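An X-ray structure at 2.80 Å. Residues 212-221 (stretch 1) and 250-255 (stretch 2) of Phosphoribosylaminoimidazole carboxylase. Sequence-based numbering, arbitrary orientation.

Stretch 1 (212-221) DSDSWRLWPS
Stretch 2 250-255: NFAWVK

Residues 250-255 lie within a longer helix, with phi from -70° to -58° and psi from -45° to -31°, and two backbone bonds confirm the helical repeat: Val-254 N to Asn-250 O at 3.3 Å and Lys-255 N to Phe-251 O at 3.0 Å. The partner stretch starts as a loop at Asp-212 and becomes a strand at 216-220. The strand and helix axes approach to 11.8 Å, with their N-to-C directions 82° apart, so the strand passes nearly at right angles to the helix. The contact buries 304 Å², both sides summed, and no hydrogen bond crosses it; packing alone joins the two stretches.

Asn-250 points its CA-to-CB bond toward the other stretch, yet its side chain (chi1 -85°, m; chi2 -2°) stays out of contact.

Phe-251 sets the register, its CA lying 6.4 Å from the CA of Ser-213. Its CA-to-CB bond runs sideways, but chi1 -70° (m) and chi2 -170° bring the ring to the loop. Ser-213 CB sits 3.6 Å from the centroid of the Phe-251 ring and 10° off its normal, a CH-pi contact almost centred over one face; the closest atom pair is Ser-213 CB to Phe-251 CD2 at 3.7 Å. Ser-213 has phi/psi -73/-4 and chi1 -70° (m). Asp-214 (phi/psi -90/-17, chi1 -64°, m) adds an oblique approach, its OD1 lying 3.5 Å from Phe-251 CE1.

The loop that presents these atoms is braced internally. Asp-212 (phi/psi -134/-159, chi1 58°, p) accepts at OD1 from Asp-214 N at 2.6 Å, while its own N donates to Ser-215 OG at 2.8 Å. Ser-215 N closes the turn on Asp-212 O at 3.0 Å.

Ala-252 points away and remains outside the contact. At Trp-253 the CA-to-CB bond is sideways, but chi1 -177° (t) and chi2 80° place the indole beside Pro-220, the last residue of the strand. There CZ3 of Trp-253 meets CG of Pro-220 at 4.3 Å, a loose apolar contact oblique to the ring; the proline is C-gamma exo, with phi/psi -70/137.

Val-254 points toward the other stretch with chi1 167° (t) and touches three residues. CG1 of Val-254 lies 3.6 Å from Ser-213 OG and 3.7 Å from CZ2 of Trp-216, meeting that indole at its edge, near the ring plane. Trp-216 has phi/psi -138/178, chi1 63° (p) and chi2 36°, which bring the end of its sideways-directed side chain nearer the helix. CG2 of Val-254 packs 4.0 Å from CD1 of Leu-218, whose phi/psi is -116/125, chi1 -115° (between wells) and chi2 -175° (t). Leu-218 and Pro-220 point toward the helix, whereas the side chains of Arg-217 and Trp-219 are out of reach, as the alternation of a strand predicts.

Lys-255, modelled only to CB, points sideways and ends the stretch without contact.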

# COMPACT_ATOMS: atom_id res chain seq x y z
N ASP A 212 -6.92 58.05 12.55
CA ASP A 212 -6.76 58.63 13.88
C ASP A 212 -8.07 58.51 14.66
O ASP A 212 -8.90 57.67 14.33
CB ASP A 212 -6.28 60.09 13.81
CG ASP A 212 -7.21 61.00 13.01
OD1 ASP A 212 -8.43 60.70 12.97
OD2 ASP A 212 -6.76 62.04 12.47
N SER A 213 -8.26 59.34 15.69
CA SER A 213 -9.50 59.29 16.47
C SER A 213 -10.69 59.86 15.72
O SER A 213 -11.81 59.81 16.22
CB SER A 213 -9.38 59.97 17.83
OG SER A 213 -8.56 59.21 18.69
N ASP A 214 -10.45 60.40 14.53
CA ASP A 214 -11.55 60.84 13.68
C ASP A 214 -12.02 59.69 12.78
O ASP A 214 -13.13 59.71 12.28
CB ASP A 214 -11.12 62.04 12.83
CG ASP A 214 -10.78 63.27 13.68
OD1 ASP A 214 -11.40 63.46 14.75
OD2 ASP A 214 -9.88 64.05 13.28
N SER A 215 -11.19 58.67 12.66
CA SER A 215 -11.44 57.57 11.74
C SER A 215 -12.24 56.44 12.36
O SER A 215 -12.80 55.60 11.64
CB SER A 215 -10.10 56.99 11.25
OG SER A 215 -9.19 58.00 10.88
N TRP A 216 -12.34 56.42 13.68
CA TRP A 216 -12.93 55.26 14.33
C TRP A 216 -13.89 55.55 15.48
O TRP A 216 -14.11 56.69 15.86
CB TRP A 216 -11.84 54.28 14.78
CG TRP A 216 -10.86 54.81 15.82
CD1 TRP A 216 -11.13 55.65 16.85
CD2 TRP A 216 -9.47 54.50 15.90
NE1 TRP A 216 -9.99 55.89 17.57
CE2 TRP A 216 -8.95 55.20 17.01
CE3 TRP A 216 -8.60 53.69 15.15
CZ2 TRP A 216 -7.61 55.13 17.39
CZ3 TRP A 216 -7.27 53.61 15.53
CH2 TRP A 216 -6.78 54.33 16.64
N ARG A 217 -14.43 54.48 16.03
CA ARG A 217 -15.32 54.56 17.17
C ARG A 217 -14.78 53.63 18.25
O ARG A 217 -14.70 52.42 18.06
CB ARG A 217 -16.73 54.18 16.72
CG ARG A 217 -17.83 54.56 17.67
CD ARG A 217 -19.16 54.52 16.94
NE ARG A 217 -19.47 55.79 16.29
CZ ARG A 217 -20.19 55.92 15.17
NH1 ARG A 217 -20.65 54.85 14.53
NH2 ARG A 217 -20.43 57.13 14.67
N LEU A 218 -14.36 54.20 19.38
CA LEU A 218 -13.67 53.42 20.40
C LEU A 218 -14.42 53.35 21.71
O LEU A 218 -14.72 54.38 22.29
CB LEU A 218 -12.30 54.04 20.69
CG LEU A 218 -11.06 53.22 20.34
CD1 LEU A 218 -9.80 53.91 20.81
CD2 LEU A 218 -11.19 51.88 21.01
N TRP A 219 -14.69 52.14 22.20
CA TRP A 219 -15.30 52.03 23.52
C TRP A 219 -14.40 51.30 24.53
O TRP A 219 -14.11 50.12 24.38
CB TRP A 219 -16.65 51.31 23.43
CG TRP A 219 -17.66 51.99 22.56
CD1 TRP A 219 -17.56 53.23 21.98
CD2 TRP A 219 -18.95 51.48 22.19
NE1 TRP A 219 -18.69 53.51 21.26
CE2 TRP A 219 -19.57 52.45 21.37
CE3 TRP A 219 -19.64 50.29 22.46
CZ2 TRP A 219 -20.84 52.27 20.81
CZ3 TRP A 219 -20.90 50.11 21.92
CH2 TRP A 219 -21.49 51.10 21.11
N PRO A 220 -14.01 52.00 25.61
CA PRO A 220 -13.32 51.30 26.70
C PRO A 220 -14.29 50.40 27.43
O PRO A 220 -15.44 50.81 27.67
CB PRO A 220 -12.87 52.45 27.61
CG PRO A 220 -12.73 53.62 26.69
CD PRO A 220 -13.85 53.46 25.69
N SER A 221 -13.84 49.19 27.75
CA SER A 221 -14.65 48.19 28.46
C SER A 221 -15.90 47.83 27.69
O SER A 221 -16.84 47.26 28.26
CB SER A 221 -15.01 48.66 29.88
OG SER A 221 -13.86 48.71 30.71
N ASN A 250 -9.56 63.53 25.49
CA ASN A 250 -9.89 62.19 25.02
C ASN A 250 -8.92 61.67 23.95
O ASN A 250 -8.47 60.53 24.04
CB ASN A 250 -11.31 62.15 24.47
CG ASN A 250 -12.34 61.92 25.55
OD1 ASN A 250 -12.00 61.75 26.72
ND2 ASN A 250 -13.60 61.92 25.16
N PHE A 251 -8.58 62.51 22.98
CA PHE A 251 -7.69 62.10 21.90
C PHE A 251 -6.26 61.89 22.38
O PHE A 251 -5.53 61.07 21.83
CB PHE A 251 -7.69 63.12 20.76
CG PHE A 251 -8.98 63.18 19.97
CD1 PHE A 251 -9.05 63.91 18.79
CD2 PHE A 251 -10.12 62.49 20.39
CE1 PHE A 251 -10.23 63.96 18.04
CE2 PHE A 251 -11.30 62.54 19.66
CZ PHE A 251 -11.36 63.27 18.48
N ALA A 252 -5.86 62.65 23.40
CA ALA A 252 -4.52 62.51 23.98
C ALA A 252 -4.38 61.17 24.69
O ALA A 252 -3.34 60.52 24.60
CB ALA A 252 -4.22 63.66 24.93
N TRP A 253 -5.45 60.76 25.36
CA TRP A 253 -5.46 59.47 26.05
C TRP A 253 -5.26 58.34 25.04
O TRP A 253 -4.50 57.40 25.30
CB TRP A 253 -6.76 59.27 26.82
CG TRP A 253 -6.80 57.99 27.62
CD1 TRP A 253 -6.22 57.75 28.83
CD2 TRP A 253 -7.47 56.77 27.25
NE1 TRP A 253 -6.48 56.46 29.24
CE2 TRP A 253 -7.24 55.84 28.29
CE3 TRP A 253 -8.22 56.38 26.15
CZ2 TRP A 253 -7.75 54.54 28.25
CZ3 TRP A 253 -8.72 55.09 26.11
CH2 TRP A 253 -8.48 54.19 27.15
N VAL A 254 -5.95 58.42 23.91
CA VAL A 254 -5.81 57.43 22.86
C VAL A 254 -4.40 57.43 22.26
O VAL A 254 -3.82 56.36 22.05
CB VAL A 254 -6.87 57.64 21.76
CG1 VAL A 254 -6.53 56.83 20.53
CG2 VAL A 254 -8.26 57.26 22.29
N LYS A 255 -3.84 58.61 21.96
CA LYS A 255 -2.46 58.69 21.44
C LYS A 255 -1.49 58.06 22.42
O LYS A 255 -0.49 57.45 22.02
CB LYS A 255 -2.05 60.14 21.17